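Local coordinates for Thiol:disulfide interchange protein (Klebsiella pneumoniae, PDB 6DXN) that probably acts as a periplasmic thiol:disulfide oxidoreductase of the DsbA type, exchanging disulfides with substrate proteins through a redox-active cysteine pair, at residues A[23-28]-A[57-62]; A[34-39]-A[151-156]. All coordinates share one frame; numbering follows the deposited sequence. Where two conformers were deposited one is given.

Contact 1: residues A[23-28]-A[57-62]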
loop_
_atom_site.group_PDB
_atom_site.type_symbol
_atom_site.label_atom_id
_atom_site.label_comp_id
_atom_site.label_asym_id
_atom_site.label_seq_id
_atom_site.Cartn_x
_atom_site.Cartn_y
_atom_site.Cartn_z
ATOM N N PRO A 23 -11.423 0.364 4.450
ATOM C CA PRO A 23 -10.386 1.089 5.174
ATOM C C PRO A 23 -10.610 2.586 4.995
ATOM O O PRO A 23 -11.055 3.037 3.940
ATOM C CB PRO A 23 -9.076 0.639 4.515
ATOM C CG PRO A 23 -9.410 -0.697 3.887
ATOM C CD PRO A 23 -10.874 -0.625 3.515
ATOM N N PRO A 24 -10.402 3.404 6.042
ATOM C CA PRO A 24 -10.529 4.849 5.890
ATOM C C PRO A 24 -9.540 5.360 4.829
ATOM O O PRO A 24 -9.813 6.349 4.134
ATOM C CB PRO A 24 -10.171 5.393 7.279
ATOM C CG PRO A 24 -10.421 4.242 8.228
ATOM C CD PRO A 24 -10.136 2.990 7.428
ATOM N N LEU A 25 -8.395 4.677 4.728
ATOM C CA LEU A 25 -7.352 5.053 3.788
ATOM C C LEU A 25 -6.531 3.813 3.417
ATOM O O LEU A 25 -5.931 3.159 4.286
ATOM C CB LEU A 25 -6.465 6.124 4.430
ATOM C CG LEU A 25 -5.320 6.637 3.557
ATOM C CD1 LEU A 25 -5.859 7.394 2.354
ATOM C CD2 LEU A 25 -4.373 7.514 4.364
ATOM N N VAL A 26 -6.516 3.501 2.119
ATOM C CA VAL A 26 -5.793 2.343 1.640
ATOM C C VAL A 26 -5.104 2.705 0.316
ATOM O O VAL A 26 -5.663 3.437 -0.520
ATOM C CB VAL A 26 -6.714 1.108 1.519
ATOM C CG1 VAL A 26 -7.841 1.312 0.517
ATOM C CG2 VAL A 26 -5.935 -0.157 1.177
ATOM N N GLU A 27 -3.863 2.223 0.188
ATOM C CA GLU A 27 -3.025 2.343 -0.996
ATOM C C GLU A 27 -2.810 0.929 -1.530
ATOM O O GLU A 27 -2.171 0.113 -0.863
ATOM C CB GLU A 27 -1.684 3.016 -0.664
ATOM C CG GLU A 27 -0.647 2.970 -1.789
ATOM C CD GLU A 27 0.737 3.483 -1.403
ATOM O OE1 GLU A 27 0.966 3.712 -0.195
ATOM O OE2 GLU A 27 1.583 3.664 -2.301
ATOM N N PHE A 28 -3.375 0.643 -2.703
ATOM C CA PHE A 28 -3.139 -0.647 -3.327
ATOM C C PHE A 28 -1.782 -0.545 -4.030
ATOM O O PHE A 28 -1.509 0.429 -4.716
ATOM C CB PHE A 28 -4.300 -1.047 -4.244
ATOM C CG PHE A 28 -5.595 -1.359 -3.526
ATOM C CD1 PHE A 28 -5.809 -2.605 -2.955
ATOM C CD2 PHE A 28 -6.618 -0.427 -3.464
ATOM C CE1 PHE A 28 -7.001 -2.900 -2.312
ATOM C CE2 PHE A 28 -7.813 -0.723 -2.824
ATOM C CZ PHE A 28 -7.999 -1.955 -2.246
HETATM N N MSE A 57 -5.628 6.562 13.054
HETATM C CA MSE A 57 -5.794 6.294 11.637
HETATM C C MSE A 57 -4.467 6.177 10.952
HETATM O O MSE A 57 -3.616 7.060 11.065
HETATM C CB MSE A 57 -6.585 7.436 11.038
HETATM C CG MSE A 57 -5.832 8.046 9.882
HETATM SE SE MSE A 57 -7.211 8.790 8.714
HETATM C CE MSE A 57 -7.191 7.336 7.400
ATOM N N LYS A 58 -4.296 5.073 10.217
ATOM C CA LYS A 58 -3.059 4.802 9.506
ATOM C C LYS A 58 -3.331 4.676 8.010
ATOM O O LYS A 58 -4.476 4.537 7.562
ATOM C CB LYS A 58 -2.431 3.459 9.900
ATOM C CG LYS A 58 -2.331 3.150 11.386
ATOM C CD LYS A 58 -1.365 2.009 11.688
ATOM C CE LYS A 58 -1.478 0.820 10.752
ATOM N NZ LYS A 58 -2.848 0.253 10.707
ATOM N N LEU A 59 -2.239 4.744 7.252
ATOM C CA LEU A 59 -2.257 4.464 5.856
ATOM C C LEU A 59 -2.175 2.941 5.757
ATOM O O LEU A 59 -1.170 2.358 6.173
ATOM C CB LEU A 59 -1.051 5.127 5.180
ATOM C CG LEU A 59 -0.780 4.693 3.737
ATOM C CD1 LEU A 59 -1.942 5.059 2.826
ATOM C CD2 LEU A 59 0.516 5.302 3.220
ATOM N N GLU A 60 -3.250 2.302 5.293
ATOM C CA GLU A 60 -3.213 0.851 5.133
ATOM C C GLU A 60 -2.685 0.537 3.732
ATOM O O GLU A 60 -3.095 1.133 2.745
ATOM C CB GLU A 60 -4.578 0.223 5.413
ATOM C CG GLU A 60 -4.921 0.196 6.894
ATOM C CD GLU A 60 -6.144 -0.630 7.256
ATOM O OE1 GLU A 60 -6.948 -0.920 6.353
ATOM O OE2 GLU A 60 -6.276 -1.002 8.441
ATOM N N LYS A 61 -1.724 -0.379 3.673
ATOM C CA LYS A 61 -1.165 -0.762 2.400
ATOM C C LYS A 61 -1.585 -2.202 2.119
ATOM O O LYS A 61 -1.288 -3.110 2.891
ATOM C CB LYS A 61 0.350 -0.535 2.382
ATOM C CG LYS A 61 0.754 0.926 2.479
ATOM C CD LYS A 61 2.169 1.226 2.078
ATOM C CE LYS A 61 2.417 0.997 0.601
ATOM N NZ LYS A 61 3.777 1.433 0.214
ATOM N N TYR A 62 -2.314 -2.369 1.017
ATOM C CA TYR A 62 -2.819 -3.658 0.576
ATOM C C TYR A 62 -2.058 -4.080 -0.685
ATOM O O TYR A 62 -2.070 -3.380 -1.692
ATOM C CB TYR A 62 -4.332 -3.548 0.391
ATOM C CG TYR A 62 -5.142 -3.596 1.662
ATOM C CD1 TYR A 62 -4.587 -3.332 2.908
ATOM C CD2 TYR A 62 -6.513 -3.769 1.603
ATOM C CE1 TYR A 62 -5.354 -3.361 4.066
ATOM C CE2 TYR A 62 -7.289 -3.793 2.747
ATOM C CZ TYR A 62 -6.714 -3.581 3.983
ATOM O OH TYR A 62 -7.508 -3.602 5.099
HETATM O O HOH W 1 -7.052 3.023 6.732
HETATM O O HOH W 2 3.647 1.780 -2.944
#
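Pro23 sets its ring against the carboxylate of Glu60 and the phenol end of Tyr62, where two neighbouring parallel strands of the thioredoxin-fold sheet begin to pair, 60-63 at the outer side of 25-29. Its CB lies 3.2 Å from Glu60 OE1, the ring crossing the Glu60 side chain at about a right angle, while its CG rests by Tyr62 OH and CE2. In the conformer given, the CE methyl of selenomethionine Met57 meets Pro24 CB and Leu25 CB, the latter approach too short to carry weight. With CG anti to the backbone N (chi1 -180°), Leu25 brings that carbon against Leu59 CD1, and its CD2 reaches the same methyl at 3.8 Å. A water accepts from Leu25 N and donates to Lys58 O, joining the backbones just ahead of the strand pairing, which opens with Glu60 N donating to Leu25 O. Val26 turns to the same face as Glu60 and Tyr62, its CG2 lying 3.8 Å from the centroid of the Tyr62 ring in a CH-pi contact over one face. Beside it Glu27 N donates to Glu60 O, and Glu27 O accepts from Tyr62 N. On the other face the Glu27 and Lys61 side chains lie side by side, pointing the same way. Their salt bridge, Glu27 OE1 to Lys61 NZ at 3.6 Å, is long; a water links Glu27 OE2 to the same ammonium, which also forms salt bridges with Asp46 and Glu91. Phe28 closes the segment, its side chain crossing that of Tyr62 obliquely, with Phe28 CD1 3.8 Å from Tyr62 CB.

Contact 2: residues A[34-39]-A[151-156]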
loop_
_atom_site.group_PDB
_atom_site.type_symbol
_atom_site.label_atom_id
_atom_site.label_comp_id
_atom_site.label_asym_id
_atom_site.label_seq_id
_atom_site.Cartn_x
_atom_site.Cartn_y
_atom_site.Cartn_z
ATOM N N GLY A 34 7.120 -0.014 -10.264
ATOM C CA GLY A 34 8.148 1.027 -10.104
ATOM C C GLY A 34 7.634 2.221 -9.301
ATOM O O GLY A 34 8.226 2.600 -8.291
ATOM N N PRO A 35 6.536 2.872 -9.745
ATOM C CA PRO A 35 5.952 4.002 -9.017
ATOM C C PRO A 35 5.576 3.635 -7.574
ATOM O O PRO A 35 5.608 4.491 -6.699
ATOM C CB PRO A 35 4.717 4.371 -9.847
ATOM C CG PRO A 35 5.065 3.882 -11.238
ATOM C CD PRO A 35 5.834 2.595 -11.004
ATOM N N CYS A 36 5.222 2.365 -7.342
ATOM C CA CYS A 36 4.895 1.927 -5.978
ATOM C C CYS A 36 6.145 2.057 -5.109
ATOM O O CYS A 36 6.071 2.438 -3.960
ATOM C CB CYS A 36 4.365 0.496 -5.930
ATOM S SG CYS A 36 2.647 0.343 -6.492
ATOM N N TYR A 37 7.293 1.707 -5.691
ATOM C CA TYR A 37 8.568 1.794 -4.996
ATOM C C TYR A 37 8.893 3.268 -4.722
ATOM O O TYR A 37 9.248 3.620 -3.586
ATOM C CB TYR A 37 9.642 1.077 -5.819
ATOM C CG TYR A 37 11.024 1.018 -5.221
ATOM C CD1 TYR A 37 11.225 1.026 -3.852
ATOM C CD2 TYR A 37 12.127 0.820 -6.037
ATOM C CE1 TYR A 37 12.497 0.920 -3.310
ATOM C CE2 TYR A 37 13.402 0.708 -5.513
ATOM C CZ TYR A 37 13.588 0.750 -4.144
ATOM O OH TYR A 37 14.844 0.634 -3.630
ATOM N N ALA A 38 8.741 4.113 -5.754
ATOM C CA ALA A 38 9.046 5.557 -5.647
ATOM C C ALA A 38 8.173 6.211 -4.558
ATOM O O ALA A 38 8.645 7.060 -3.787
ATOM C CB ALA A 38 8.866 6.224 -6.994
ATOM N N PHE A 39 6.914 5.783 -4.475
ATOM C CA PHE A 39 5.973 6.320 -3.475
ATOM C C PHE A 39 6.422 5.982 -2.044
ATOM O O PHE A 39 6.184 6.760 -1.110
ATOM C CB PHE A 39 4.563 5.818 -3.786
ATOM C CG PHE A 39 3.809 6.709 -4.734
ATOM C CD1 PHE A 39 4.393 7.166 -5.906
ATOM C CD2 PHE A 39 2.502 7.080 -4.461
ATOM C CE1 PHE A 39 3.701 8.010 -6.761
ATOM C CE2 PHE A 39 1.807 7.905 -5.332
ATOM C CZ PHE A 39 2.408 8.364 -6.480
ATOM N N GLY A 151 -4.921 -0.442 -11.125
ATOM C CA GLY A 151 -3.587 0.137 -11.223
ATOM C C GLY A 151 -2.964 0.360 -9.857
ATOM O O GLY A 151 -3.666 0.345 -8.830
ATOM N N THR A 152 -1.639 0.549 -9.846
ATOM C CA THR A 152 -0.891 0.777 -8.610
ATOM C C THR A 152 0.207 1.812 -8.863
ATOM O O THR A 152 0.763 1.868 -9.958
ATOM C CB THR A 152 -0.307 -0.533 -8.055
ATOM O OG1 THR A 152 0.478 -1.162 -9.067
ATOM C CG2 THR A 152 -1.363 -1.510 -7.586
ATOM N N PRO A 153 0.506 2.643 -7.857
ATOM C CA PRO A 153 -0.157 2.643 -6.561
ATOM C C PRO A 153 -1.515 3.354 -6.683
ATOM O O PRO A 153 -1.638 4.335 -7.418
ATOM C CB PRO A 153 0.811 3.374 -5.630
ATOM C CG PRO A 153 1.504 4.349 -6.556
ATOM C CD PRO A 153 1.609 3.608 -7.868
ATOM N N SER A 154 -2.521 2.833 -5.975
ATOM C CA SER A 154 -3.866 3.374 -6.065
ATOM C C SER A 154 -4.384 3.700 -4.660
ATOM O O SER A 154 -4.471 2.832 -3.818
ATOM C CB SER A 154 -4.750 2.406 -6.804
ATOM O OG SER A 154 -5.954 3.018 -7.235
ATOM N N PHE A 155 -4.718 4.976 -4.430
ATOM C CA PHE A 155 -5.224 5.423 -3.117
ATOM C C PHE A 155 -6.751 5.571 -3.153
ATOM O O PHE A 155 -7.302 6.128 -4.109
ATOM C CB PHE A 155 -4.579 6.748 -2.711
ATOM C CG PHE A 155 -3.085 6.702 -2.516
ATOM C CD1 PHE A 155 -2.231 6.615 -3.608
ATOM C CD2 PHE A 155 -2.530 6.777 -1.252
ATOM C CE1 PHE A 155 -0.856 6.572 -3.431
ATOM C CE2 PHE A 155 -1.153 6.749 -1.080
ATOM C CZ PHE A 155 -0.320 6.651 -2.168
ATOM N N TYR A 156 -7.407 5.052 -2.103
ATOM C CA TYR A 156 -8.861 5.125 -1.898
ATOM C C TYR A 156 -9.147 5.678 -0.496
ATOM O O TYR A 156 -8.613 5.180 0.490
ATOM C CB TYR A 156 -9.524 3.756 -2.065
ATOM C CG TYR A 156 -9.505 3.214 -3.469
ATOM C CD1 TYR A 156 -8.359 2.640 -3.988
ATOM C CD2 TYR A 156 -10.633 3.262 -4.276
ATOM C CE1 TYR A 156 -8.326 2.137 -5.276
ATOM C CE2 TYR A 156 -10.615 2.762 -5.569
ATOM C CZ TYR A 156 -9.457 2.197 -6.070
ATOM O OH TYR A 156 -9.411 1.701 -7.339
#
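Phe39 and Pro153 meet at about a right angle, the proline presenting its CG to one face of the phenyl ring. That carbon is 3.7 Å from the Phe39 ring centroid, 15° off the ring normal, a CH-pi contact offset toward the CD2 side of the rim. The same rim faces Phe155: Phe39 CE2 and Phe155 CE1 are 3.5 Å apart, and the two rings meet rim to rim with their planes at 39°, neither lying over the other. Phe155 CZ sits in the plane of the Phe39 ring, and Phe39 CD2 in that of Phe155. Val45 of helix 45-52 touches both rings.

The peptide bond between Thr152 and Pro153 is cis. A cis-proline facing the start of the helix that carries the CxxC pair is a hallmark of the thioredoxin fold; here the pair is Cys33 and Cys36, predicted to be redox-active and not joined as a disulfide in this structure. With SG anti to its carbonyl carbon (chi1 -76°), Cys36 sets the sulfur beside the cis peptide, 3.4 Å from Pro153 N and 3.6 Å from Pro153 CB. Cys36 SG also approaches Thr152 CB, at 3.5 Å. Thr152 itself touches Cys33, bringing the residue before the cis bond against both cysteines. Pro35 adds an apolar contact, its CB 3.8 Å from Pro153 CD.

Both contacts are largely buried, and they share the central sheet: strand 25-29 pairs with 60-63 in contact 1 and, on its other side, with the 154-157 strand of contact 2. Contact 1 is strand against strand, held by regular backbone hydrogen bonds, with a charged pair on one face and exposed or partly exposed residues at its 24/57-58 end. Contact 2 sets a helix start against a cis-proline loop through sulfur, proline and aromatic packing, and covers less area. The two touch where Glu27 OE2 comes 3.4 Å from Pro153 CB, placing the carboxylate of contact 1 close to the CxxC region.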